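Long-range contacts in alkyl hydroperoxide reductase/ Thiol specific antioxidant/ Mal allergen (Burkholderia ambifaria, PDB 5ENU), which probably reduces hydrogen peroxide and organic hydroperoxides as a thiol-dependent peroxiredoxin built on the thioredoxin fold: residues E55-R60 / A89-P94; Y42-D47 / R82-F87; I74-D79 / P96-A101; R60-K65 / H150-L155. All blocks are in the same frame, centred on the assembly; numbering follows the deposited sequence.

Interaction 1. Residues E55-R60 / A89-P94; sequences EGLQFR and AKLELP
Arg60 on helix 50-68 reaches across to Glu92, just after the end of helix 81-91. Arg60 NE donates to the backbone Glu92 O at 3.0 Å, a weak bond bent to 134° at the hydrogen. This carbonyl oxygen sits at the guanidinium edge, near its plane. The side chains run side by side and point the same way. A long salt bridge joins Arg60 NH1 to Glu92 OE1 at 3.6 Å, with the flat groups 78° apart. A water in the guanidinium plane accepts from Arg60 NH1 at 3.1 Å and donates to Glu92 OE1. Both residues have a second conformer, so this outer link is uncertain.

The rest is packing. Leu57 CD2 meets Leu91 CG at 3.9 Å, and their side chains cross at about a right angle. Leu93 CD2 comes within 3.5 Å of Gly56 O, and Leu91 CD2 faces the bare CA of Gly56. Pro94 CD packs on Arg60 CG at 3.8 Å.

Glu92 has positive phi and is the C-prime residue of a Schellman motif. Arg60 CD lies 3.2 Å from Leu91 O. The arginine thus approaches the carbonyl end of a helix, where its charge is probably favourable, while leucines pack closely.

Interaction 2. Residues Y42-D47 / R82-F87; sequences YFYPKD and RSHDNF
The carboxylate of Asp47 is gripped by Ser83 and His84 from the first turn of helix 81-91. Both bonds fall on OD2. His84 ND1 donates to it at 2.7 Å with an angle of 157° at the hydrogen. The oxygen lies in the imidazole plane and uses its syn lone pair. Ser83 OG donates to the anti lone pair of the same Asp47 OD2, also at 2.7 Å. The other oxygen is held from within its own segment: Tyr44 OH donates to Asp47 OD1 at 2.7 Å, nearly along the C-O axis. Three donors therefore fix the carboxylate.

The second imidazole nitrogen is satisfied too, since His84 NE2 bonds to Ile98 O. Both ring nitrogens thus have an acceptor, Asp47 OD2 for one and Ile98 O for the other. Tyr44 and His84 meet tip to tip, with Tyr44 OH 3.3 Å from His84 CE1.

Phe87 closes the apolar side. Asp47 CA lies over the centre of its ring as a CH-pi contact, 4.1 Å from the centroid. Tyr44 CE2 touches Phe87 CE2 at 4.0 Å. Asp47 N bonds to Asp79 OD2.

Pro45 and Thr49 in the loop after strand 38-43, and Cys52 in the first turn of helix 50-68, are spaced as in the PxxxTxxC motif of peroxiredoxins. Cys52 touches Tyr44 and is probably the peroxidatic cysteine, so this network ties the start of the active-site loop to helix 81-91.

Interaction 3. Residues I74-D79 / P96-A101; sequences IGVSRD and PLISDA
Pro96 opens the pairing by accepting from Gly75: Gly75 N bonds to Pro96 O at 3.2 Å, in the carbonyl plane. The Pro96 ring also packs loosely against Ile74, and both touch Ile29. Leu97 follows. Its CD2 approaches Gly75 CA at 3.8 Å, over a residue with no side chain of its own. Next, Ile98 N donates to Gly75 O at 2.8 Å in a fairly straight bond. On the opposite face of the sheet from Leu97, Ile98 CD1 meets Ile74 CG2 at 3.6 Å. Ile98 CG2 faces Val76 CG1.

These bonds pair strands 71-77 and 97-99 in parallel. Helix 81-91 connects them, giving a beta-alpha-beta unit of the thioredoxin-like fold. The helix lies on the face that carries Leu97, Ser77 and Ser99.

Ser99 extends the link past the strand. Its OG, anti to the backbone N (chi1 174°), donates to Asp79 O at 2.7 Å, tilted 18° from the carbonyl plane. Ser77 OG donates to Asp79 OD2 within the same segment. Asp100 N then bonds to Ser77 O at 2.9 Å with an angle of 167° at the hydrogen. Asp100 CB packs on Val76 CG1, while its carboxylate turns to Leu105 N and Cys106 N near the start of helix 104-109. Its backbone oxygen lies beside Arg78 CG, whose guanidinium goes on to Glu103 and Arg123 O. Ala101 CA ends the run, 3.4 Å from Arg78 O.

Interaction 4. Residues R60-K65 / H150-L155; sequences RELYPK and HVDDVL
Two nearly parallel helices of the thioredoxin-like fold meet here: helix 50-68, which carries the probable peroxidatic cysteine near its start, and the C-terminal helix 150-160. Leu62 and Lys65 of the first face Val151, Asp152 and Leu155 of the second. The short axes run at 11° to each other. They lie 10.7 Å apart, so side chains span the gap and the backbones do not meet. No hydrogen bond crosses it.

Leu62 does most of the bridging through one methyl. CD1 reaches Val151 CG1 at 3.9 Å, as the two side chains slide past each other in opposite directions. The same Leu62 CD1 is 4.2 Å from Leu155 CD2. It also comes within 3.6 Å of Asp152 OD2, and here the side chains cross at about a right angle.

Lys65 adds its aliphatic part, with the amine leading away from the other helix. Phe66, next along helix 50-68, touches both Val151 and Leu155 and extends the apolar seam. Val151 also meets Gln58, one turn before Leu62. Behind the seam, His150 packs edge-to-face on Trp142 and bonds to Thr129 OG1, which holds the start of the C-terminal helix to the strands. Leu155 CG is anti to its backbone N (chi1 179°). Leu155 reaches the base of Lys65, where its CD2 lies against Lys65 CB and CD, 3.9 Å from each.

Of the elements in these contacts, strand 38-43 comes first. Interaction 2 closes the loop from its end to helix 81-91. Helix 50-68 follows and starts two more loops: interaction 1 reaches the end of helix 81-91, and interaction 4 reaches the C-terminal helix. Strand 71-77 then pairs with strand 97-99 in interaction 3. Interaction 3 is nested inside the loop of interaction 4; every other pair of contacts crosses. Interactions 2 and 3 are closest, with centres 6 Å apart. Interactions 1 and 4 share Arg60 and lie on the same side of the chain's centre. Interaction 4 touches neither interaction 2 nor interaction 3. Together they join two sheet strands, the loop after strand 38-43 and three helices.

Interaction 1. Residues E55-R60 / A89-P94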
# COMPACT_ATOMS: atom_id res chain seq x y z
N GLU A 55 -4.44 -11.09 -1.54
CA GLU A 55 -4.43 -9.72 -2.04
C GLU A 55 -3.27 -9.49 -3.02
O GLU A 55 -3.46 -8.92 -4.10
CB GLU A 55 -4.39 -8.73 -0.88
CG GLU A 55 -4.59 -7.29 -1.34
CD GLU A 55 -4.67 -6.26 -0.22
OE1 GLU A 55 -4.26 -6.57 0.92
OE2 GLU A 55 -5.15 -5.13 -0.52
N GLY A 56 -2.07 -9.92 -2.64
CA GLY A 56 -0.93 -9.77 -3.54
C GLY A 56 -1.11 -10.50 -4.86
O GLY A 56 -0.83 -9.95 -5.93
N LEU A 57 -1.62 -11.74 -4.81
CA LEU A 57 -1.85 -12.52 -6.03
C LEU A 57 -2.92 -11.89 -6.91
O LEU A 57 -2.82 -11.96 -8.14
CB LEU A 57 -2.24 -13.96 -5.67
CG LEU A 57 -1.07 -14.80 -5.14
CD1 LEU A 57 -1.57 -16.15 -4.70
CD2 LEU A 57 0.03 -14.96 -6.17
N GLN A 58 -3.93 -11.25 -6.31
CA GLN A 58 -4.98 -10.65 -7.12
C GLN A 58 -4.50 -9.36 -7.77
O GLN A 58 -4.82 -9.09 -8.94
CB GLN A 58 -6.27 -10.49 -6.29
CG GLN A 58 -6.93 -11.87 -6.06
CD GLN A 58 -8.22 -11.83 -5.25
OE1 GLN A 58 -8.43 -10.95 -4.44
NE2 GLN A 58 -9.06 -12.83 -5.46
N PHE A 59 -3.68 -8.57 -7.06
CA PHE A 59 -3.04 -7.43 -7.73
C PHE A 59 -2.12 -7.90 -8.84
O PHE A 59 -2.07 -7.28 -9.91
CB PHE A 59 -2.27 -6.55 -6.73
CG PHE A 59 -3.12 -5.52 -6.02
CD1 PHE A 59 -3.70 -4.49 -6.72
CD2 PHE A 59 -3.30 -5.57 -4.63
CE1 PHE A 59 -4.47 -3.53 -6.07
CE2 PHE A 59 -4.05 -4.60 -3.96
CZ PHE A 59 -4.64 -3.59 -4.70
N ARG A 60 -1.40 -9.02 -8.62
CA ARG A 60 -0.54 -9.58 -9.67
C ARG A 60 -1.35 -9.95 -10.91
O ARG A 60 -0.95 -9.64 -12.04
CB ARG A 60 0.20 -10.81 -9.14
CG ARG A 60 0.88 -11.62 -10.22
CD ARG A 60 1.61 -12.75 -9.57
NE ARG A 60 2.36 -13.54 -10.54
CZ ARG A 60 1.89 -14.64 -11.11
NH1 ARG A 60 2.63 -15.33 -11.98
NH2 ARG A 60 0.66 -15.05 -10.81
N ALA A 89 9.21 -13.13 -4.14
CA ALA A 89 9.65 -14.26 -4.95
C ALA A 89 8.63 -15.40 -4.93
O ALA A 89 8.35 -16.01 -5.98
CB ALA A 89 11.02 -14.74 -4.45
N LYS A 90 8.08 -15.72 -3.76
CA LYS A 90 7.13 -16.82 -3.65
C LYS A 90 5.89 -16.57 -4.50
O LYS A 90 5.38 -17.50 -5.14
CB LYS A 90 6.73 -17.01 -2.18
CG LYS A 90 5.71 -18.12 -1.98
CD LYS A 90 5.58 -18.54 -0.54
CE LYS A 90 4.87 -17.52 0.27
NZ LYS A 90 4.64 -18.06 1.64
N LEU A 91 5.39 -15.34 -4.51
CA LEU A 91 4.19 -14.99 -5.25
C LEU A 91 4.49 -14.49 -6.65
O LEU A 91 3.55 -14.21 -7.42
CB LEU A 91 3.40 -13.93 -4.48
CG LEU A 91 2.53 -14.36 -3.29
CD1 LEU A 91 3.32 -15.04 -2.17
CD2 LEU A 91 1.77 -13.15 -2.75
N GLU A 92 5.77 -14.33 -7.01
CA GLU A 92 6.16 -13.80 -8.31
C GLU A 92 5.49 -12.45 -8.58
O GLU A 92 4.94 -12.20 -9.65
CB GLU A 92 5.91 -14.81 -9.43
CG GLU A 92 6.56 -16.15 -9.15
CD GLU A 92 6.47 -17.11 -10.32
OE1 GLU A 92 5.82 -16.76 -11.34
OE2 GLU A 92 7.04 -18.21 -10.22
N LEU A 93 5.54 -11.58 -7.59
CA LEU A 93 4.87 -10.28 -7.72
C LEU A 93 5.65 -9.40 -8.70
O LEU A 93 6.88 -9.32 -8.60
CB LEU A 93 4.77 -9.56 -6.36
CG LEU A 93 3.98 -10.30 -5.27
CD1 LEU A 93 3.98 -9.48 -3.98
CD2 LEU A 93 2.56 -10.60 -5.74
N PRO A 94 4.97 -8.73 -9.63
CA PRO A 94 5.65 -7.87 -10.61
C PRO A 94 5.79 -6.42 -10.17
O PRO A 94 6.09 -5.57 -11.01
CB PRO A 94 4.70 -7.96 -11.82
CG PRO A 94 3.35 -8.06 -11.19
CD PRO A 94 3.55 -8.93 -9.97
O HOH W 1 5.54 -14.78 -12.90

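Interaction 2. Residues Y42-D47 / R82-F87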
# COMPACT_ATOMS: atom_id res chain seq x y z
N TYR A 42 -1.05 0.03 -1.33
CA TYR A 42 -1.91 -0.85 -0.54
C TYR A 42 -1.15 -1.35 0.69
O TYR A 42 -0.05 -1.90 0.56
CB TYR A 42 -2.54 -2.00 -1.37
CG TYR A 42 -1.73 -3.26 -1.62
CD1 TYR A 42 -0.92 -3.39 -2.76
CD2 TYR A 42 -1.83 -4.35 -0.76
CE1 TYR A 42 -0.20 -4.55 -3.01
CE2 TYR A 42 -1.11 -5.53 -1.01
CZ TYR A 42 -0.28 -5.61 -2.12
OH TYR A 42 0.43 -6.76 -2.40
N PHE A 43 -1.75 -1.14 1.86
CA PHE A 43 -1.19 -1.59 3.13
C PHE A 43 -1.83 -2.92 3.51
O PHE A 43 -3.06 -3.06 3.43
CB PHE A 43 -1.48 -0.58 4.24
CG PHE A 43 -0.71 0.71 4.12
CD1 PHE A 43 -1.08 1.68 3.20
CD2 PHE A 43 0.39 0.96 4.94
CE1 PHE A 43 -0.38 2.86 3.10
CE2 PHE A 43 1.11 2.16 4.85
CZ PHE A 43 0.72 3.10 3.92
N TYR A 44 -0.99 -3.89 3.87
CA TYR A 44 -1.48 -5.21 4.25
C TYR A 44 -0.81 -5.63 5.55
O TYR A 44 0.34 -5.26 5.81
CB TYR A 44 -1.23 -6.25 3.14
CG TYR A 44 0.23 -6.46 2.78
CD1 TYR A 44 0.89 -5.61 1.88
CD2 TYR A 44 0.96 -7.51 3.34
CE1 TYR A 44 2.23 -5.82 1.55
CE2 TYR A 44 2.29 -7.73 3.00
CZ TYR A 44 2.92 -6.88 2.11
OH TYR A 44 4.25 -7.08 1.78
N PRO A 45 -1.52 -6.35 6.43
CA PRO A 45 -0.97 -6.61 7.77
C PRO A 45 0.37 -7.35 7.81
O PRO A 45 1.26 -6.93 8.57
CB PRO A 45 -2.08 -7.40 8.48
CG PRO A 45 -3.33 -7.09 7.75
CD PRO A 45 -2.96 -6.65 6.34
N LYS A 46 0.56 -8.42 7.03
CA LYS A 46 1.73 -9.27 7.29
C LYS A 46 2.06 -10.17 6.11
O LYS A 46 1.19 -10.89 5.61
CB LYS A 46 1.50 -10.17 8.52
N ASP A 47 3.33 -10.17 5.70
CA ASP A 47 3.80 -11.13 4.71
C ASP A 47 3.43 -12.55 5.15
O ASP A 47 3.50 -12.89 6.33
CB ASP A 47 5.33 -11.08 4.60
CG ASP A 47 5.86 -9.82 3.91
OD1 ASP A 47 5.06 -9.00 3.42
OD2 ASP A 47 7.11 -9.65 3.85
N ARG A 82 14.15 -8.53 3.93
CA ARG A 82 14.37 -9.96 3.70
C ARG A 82 13.04 -10.70 3.54
O ARG A 82 12.86 -11.51 2.62
CB ARG A 82 15.18 -10.56 4.85
CG ARG A 82 15.34 -12.10 4.79
CD ARG A 82 16.18 -12.61 5.97
NE ARG A 82 15.43 -12.60 7.23
CZ ARG A 82 15.99 -12.75 8.44
NH1 ARG A 82 17.31 -12.88 8.55
NH2 ARG A 82 15.23 -12.74 9.54
N SER A 83 12.10 -10.45 4.45
CA SER A 83 10.80 -11.08 4.33
C SER A 83 10.14 -10.69 3.02
O SER A 83 9.57 -11.54 2.32
CB SER A 83 9.93 -10.63 5.50
OG SER A 83 8.62 -11.18 5.43
N HIS A 84 10.20 -9.40 2.66
CA HIS A 84 9.60 -8.94 1.42
C HIS A 84 10.23 -9.61 0.20
O HIS A 84 9.52 -9.98 -0.74
CB HIS A 84 9.75 -7.43 1.29
CG HIS A 84 8.75 -6.63 2.05
ND1 HIS A 84 7.75 -7.20 2.82
CD2 HIS A 84 8.56 -5.30 2.11
CE1 HIS A 84 6.99 -6.23 3.31
NE2 HIS A 84 7.47 -5.07 2.91
N ASP A 85 11.56 -9.75 0.19
CA ASP A 85 12.20 -10.42 -0.95
C ASP A 85 11.67 -11.84 -1.10
O ASP A 85 11.40 -12.30 -2.22
CB ASP A 85 13.71 -10.47 -0.76
CG ASP A 85 14.40 -9.14 -1.03
OD1 ASP A 85 13.81 -8.26 -1.70
OD2 ASP A 85 15.55 -8.98 -0.57
N ASN A 86 11.53 -12.56 0.02
CA ASN A 86 11.03 -13.93 -0.01
C ASN A 86 9.58 -13.96 -0.47
O ASN A 86 9.20 -14.79 -1.30
CB ASN A 86 11.18 -14.55 1.38
CG ASN A 86 12.59 -15.05 1.62
OD1 ASN A 86 13.14 -15.79 0.80
ND2 ASN A 86 13.20 -14.63 2.73
N PHE A 87 8.75 -13.06 0.08
CA PHE A 87 7.32 -13.06 -0.23
C PHE A 87 7.09 -12.67 -1.69
O PHE A 87 6.29 -13.31 -2.39
CB PHE A 87 6.65 -12.07 0.73
CG PHE A 87 5.14 -12.03 0.68
CD1 PHE A 87 4.39 -13.18 0.85
CD2 PHE A 87 4.47 -10.82 0.56
CE1 PHE A 87 3.00 -13.13 0.84
CE2 PHE A 87 3.11 -10.77 0.56
CZ PHE A 87 2.37 -11.92 0.70

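Interaction 3. Residues I74-D79 / P96-A101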
# COMPACT_ATOMS: atom_id res chain seq x y z
N ILE A 74 2.14 -0.53 -5.36
CA ILE A 74 3.16 -0.74 -4.33
C ILE A 74 2.46 -1.28 -3.08
O ILE A 74 1.53 -0.65 -2.57
CB ILE A 74 3.97 0.53 -4.01
CG1 ILE A 74 4.68 1.08 -5.24
CG2 ILE A 74 4.97 0.25 -2.87
CD1 ILE A 74 5.40 2.40 -4.99
N GLY A 75 2.90 -2.45 -2.59
CA GLY A 75 2.42 -2.98 -1.33
C GLY A 75 3.28 -2.51 -0.17
O GLY A 75 4.47 -2.26 -0.34
N VAL A 76 2.66 -2.30 1.00
CA VAL A 76 3.36 -1.83 2.20
C VAL A 76 2.98 -2.72 3.37
O VAL A 76 1.79 -2.89 3.67
CB VAL A 76 3.00 -0.38 2.56
CG1 VAL A 76 3.92 0.11 3.69
CG2 VAL A 76 3.10 0.53 1.33
N SER A 77 3.99 -3.24 4.08
CA SER A 77 3.80 -3.77 5.42
C SER A 77 5.03 -3.41 6.23
O SER A 77 6.01 -2.87 5.69
CB SER A 77 3.55 -5.28 5.45
OG SER A 77 4.79 -5.99 5.35
N ARG A 78 5.00 -3.73 7.52
CA ARG A 78 6.15 -3.43 8.38
C ARG A 78 7.20 -4.54 8.38
O ARG A 78 8.22 -4.40 9.08
CB ARG A 78 5.68 -3.11 9.81
CG ARG A 78 4.70 -1.93 9.89
CD ARG A 78 4.00 -1.84 11.23
NE ARG A 78 3.17 -3.02 11.50
CZ ARG A 78 2.65 -3.30 12.68
NH1 ARG A 78 2.84 -2.47 13.71
NH2 ARG A 78 1.90 -4.39 12.83
N ASP A 79 6.99 -5.61 7.61
CA ASP A 79 7.96 -6.70 7.54
C ASP A 79 9.30 -6.21 6.99
O ASP A 79 9.38 -5.19 6.29
CB ASP A 79 7.43 -7.84 6.65
CG ASP A 79 6.20 -8.49 7.25
OD1 ASP A 79 6.37 -9.23 8.24
OD2 ASP A 79 5.07 -8.21 6.78
N PRO A 96 6.72 -3.59 -6.58
CA PRO A 96 7.57 -3.52 -5.38
C PRO A 96 6.78 -3.63 -4.08
O PRO A 96 5.58 -3.35 -4.03
CB PRO A 96 8.21 -2.13 -5.46
CG PRO A 96 7.79 -1.54 -6.77
CD PRO A 96 6.61 -2.29 -7.26
N LEU A 97 7.50 -4.00 -3.02
CA LEU A 97 6.98 -3.98 -1.65
C LEU A 97 7.87 -3.06 -0.82
O LEU A 97 9.09 -3.28 -0.74
CB LEU A 97 6.99 -5.38 -1.03
CG LEU A 97 6.15 -6.44 -1.77
CD1 LEU A 97 6.36 -7.80 -1.09
CD2 LEU A 97 4.65 -6.06 -1.81
N ILE A 98 7.26 -2.06 -0.17
CA ILE A 98 7.98 -1.17 0.76
C ILE A 98 8.06 -1.83 2.13
O ILE A 98 7.05 -2.34 2.64
CB ILE A 98 7.27 0.19 0.84
CG1 ILE A 98 7.60 1.04 -0.40
CG2 ILE A 98 7.67 0.92 2.12
CD1 ILE A 98 6.78 2.34 -0.52
N SER A 99 9.25 -1.80 2.73
CA SER A 99 9.45 -2.24 4.11
C SER A 99 9.28 -1.02 5.02
O SER A 99 10.18 -0.18 5.12
CB SER A 99 10.82 -2.87 4.31
OG SER A 99 11.01 -3.14 5.68
N ASP A 100 8.14 -0.93 5.68
CA ASP A 100 7.85 0.18 6.59
C ASP A 100 8.13 -0.23 8.03
O ASP A 100 7.34 0.00 8.94
CB ASP A 100 6.41 0.62 6.40
CG ASP A 100 6.14 2.00 6.98
OD1 ASP A 100 6.94 2.93 6.76
OD2 ASP A 100 5.11 2.15 7.67
N ALA A 101 9.29 -0.85 8.25
CA ALA A 101 9.65 -1.35 9.58
C ALA A 101 9.62 -0.25 10.65
O ALA A 101 9.36 -0.56 11.82
CB ALA A 101 11.04 -2.01 9.55

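Interaction 4. Residues R60-K65 / H150-L155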
# COMPACT_ATOMS: atom_id res chain seq x y z
N ARG A 60 -1.40 -9.02 -8.62
CA ARG A 60 -0.54 -9.58 -9.67
C ARG A 60 -1.35 -9.95 -10.91
O ARG A 60 -0.95 -9.64 -12.04
CB ARG A 60 0.20 -10.81 -9.14
CG ARG A 60 0.88 -11.62 -10.22
CD ARG A 60 1.61 -12.75 -9.57
NE ARG A 60 2.36 -13.54 -10.54
CZ ARG A 60 1.89 -14.64 -11.11
NH1 ARG A 60 2.63 -15.33 -11.98
NH2 ARG A 60 0.66 -15.05 -10.81
N GLU A 61 -2.48 -10.63 -10.71
CA GLU A 61 -3.26 -11.12 -11.84
C GLU A 61 -3.76 -9.98 -12.71
O GLU A 61 -3.80 -10.10 -13.95
CB GLU A 61 -4.44 -11.93 -11.31
CG GLU A 61 -5.36 -12.45 -12.39
CD GLU A 61 -6.57 -13.16 -11.80
OE1 GLU A 61 -7.01 -14.16 -12.40
OE2 GLU A 61 -7.07 -12.72 -10.74
N LEU A 62 -4.14 -8.86 -12.10
CA LEU A 62 -4.65 -7.72 -12.85
C LEU A 62 -3.60 -6.66 -13.14
O LEU A 62 -3.93 -5.63 -13.75
CB LEU A 62 -5.86 -7.11 -12.12
CG LEU A 62 -7.12 -7.98 -12.18
CD1 LEU A 62 -8.24 -7.40 -11.35
CD2 LEU A 62 -7.55 -8.16 -13.62
N TYR A 63 -2.34 -6.90 -12.76
CA TYR A 63 -1.28 -5.91 -12.96
C TYR A 63 -1.21 -5.33 -14.37
O TYR A 63 -1.07 -4.11 -14.50
CB TYR A 63 0.06 -6.51 -12.51
CG TYR A 63 1.18 -5.50 -12.47
CD1 TYR A 63 1.17 -4.48 -11.52
CD2 TYR A 63 2.24 -5.56 -13.36
CE1 TYR A 63 2.18 -3.55 -11.46
CE2 TYR A 63 3.29 -4.62 -13.30
CZ TYR A 63 3.23 -3.62 -12.34
OH TYR A 63 4.23 -2.66 -12.24
N PRO A 64 -1.30 -6.12 -15.44
CA PRO A 64 -1.22 -5.52 -16.79
C PRO A 64 -2.32 -4.50 -17.03
O PRO A 64 -2.09 -3.51 -17.73
CB PRO A 64 -1.36 -6.72 -17.73
CG PRO A 64 -0.94 -7.89 -16.91
CD PRO A 64 -1.41 -7.59 -15.52
N LYS A 65 -3.50 -4.72 -16.44
CA LYS A 65 -4.58 -3.75 -16.63
C LYS A 65 -4.32 -2.46 -15.85
O LYS A 65 -4.64 -1.37 -16.33
CB LYS A 65 -5.92 -4.36 -16.24
CG LYS A 65 -6.34 -5.53 -17.11
CD LYS A 65 -7.79 -5.90 -16.82
CE LYS A 65 -8.18 -7.21 -17.47
NZ LYS A 65 -8.04 -7.13 -18.94
N HIS A 150 -11.91 -6.46 -3.67
CA HIS A 150 -11.20 -5.21 -3.45
C HIS A 150 -10.34 -4.80 -4.65
O HIS A 150 -10.40 -3.66 -5.10
CB HIS A 150 -10.36 -5.26 -2.18
CG HIS A 150 -9.63 -3.98 -1.91
ND1 HIS A 150 -10.28 -2.76 -1.81
CD2 HIS A 150 -8.31 -3.72 -1.71
CE1 HIS A 150 -9.38 -1.81 -1.59
NE2 HIS A 150 -8.18 -2.37 -1.52
N VAL A 151 -9.52 -5.72 -5.18
CA VAL A 151 -8.69 -5.37 -6.33
C VAL A 151 -9.54 -4.94 -7.51
O VAL A 151 -9.20 -3.99 -8.23
CB VAL A 151 -7.72 -6.52 -6.67
CG1 VAL A 151 -6.88 -6.19 -7.91
CG2 VAL A 151 -6.81 -6.80 -5.49
N ASP A 152 -10.68 -5.62 -7.73
CA ASP A 152 -11.60 -5.21 -8.79
C ASP A 152 -12.06 -3.77 -8.59
O ASP A 152 -12.11 -2.98 -9.55
CB ASP A 152 -12.85 -6.11 -8.79
CG ASP A 152 -12.58 -7.52 -9.31
OD1 ASP A 152 -13.43 -8.40 -9.04
OD2 ASP A 152 -11.57 -7.75 -10.00
N ASP A 153 -12.44 -3.42 -7.35
CA ASP A 153 -12.88 -2.06 -7.06
C ASP A 153 -11.76 -1.05 -7.30
O ASP A 153 -12.01 0.04 -7.83
CB ASP A 153 -13.34 -1.96 -5.60
CG ASP A 153 -14.61 -2.76 -5.31
OD1 ASP A 153 -15.35 -3.11 -6.25
OD2 ASP A 153 -14.89 -3.01 -4.11
N VAL A 154 -10.54 -1.38 -6.88
CA VAL A 154 -9.44 -0.44 -7.07
C VAL A 154 -9.16 -0.26 -8.56
O VAL A 154 -8.93 0.87 -9.02
CB VAL A 154 -8.20 -0.88 -6.28
CG1 VAL A 154 -7.02 0.08 -6.51
CG2 VAL A 154 -8.53 -0.97 -4.80
N LEU A 155 -9.21 -1.35 -9.34
CA LEU A 155 -8.98 -1.21 -10.78
C LEU A 155 -10.04 -0.33 -11.42
O LEU A 155 -9.73 0.54 -12.25
CB LEU A 155 -8.93 -2.57 -11.47
CG LEU A 155 -8.72 -2.53 -12.99
CD1 LEU A 155 -7.41 -1.84 -13.41
CD2 LEU A 155 -8.80 -3.93 -13.59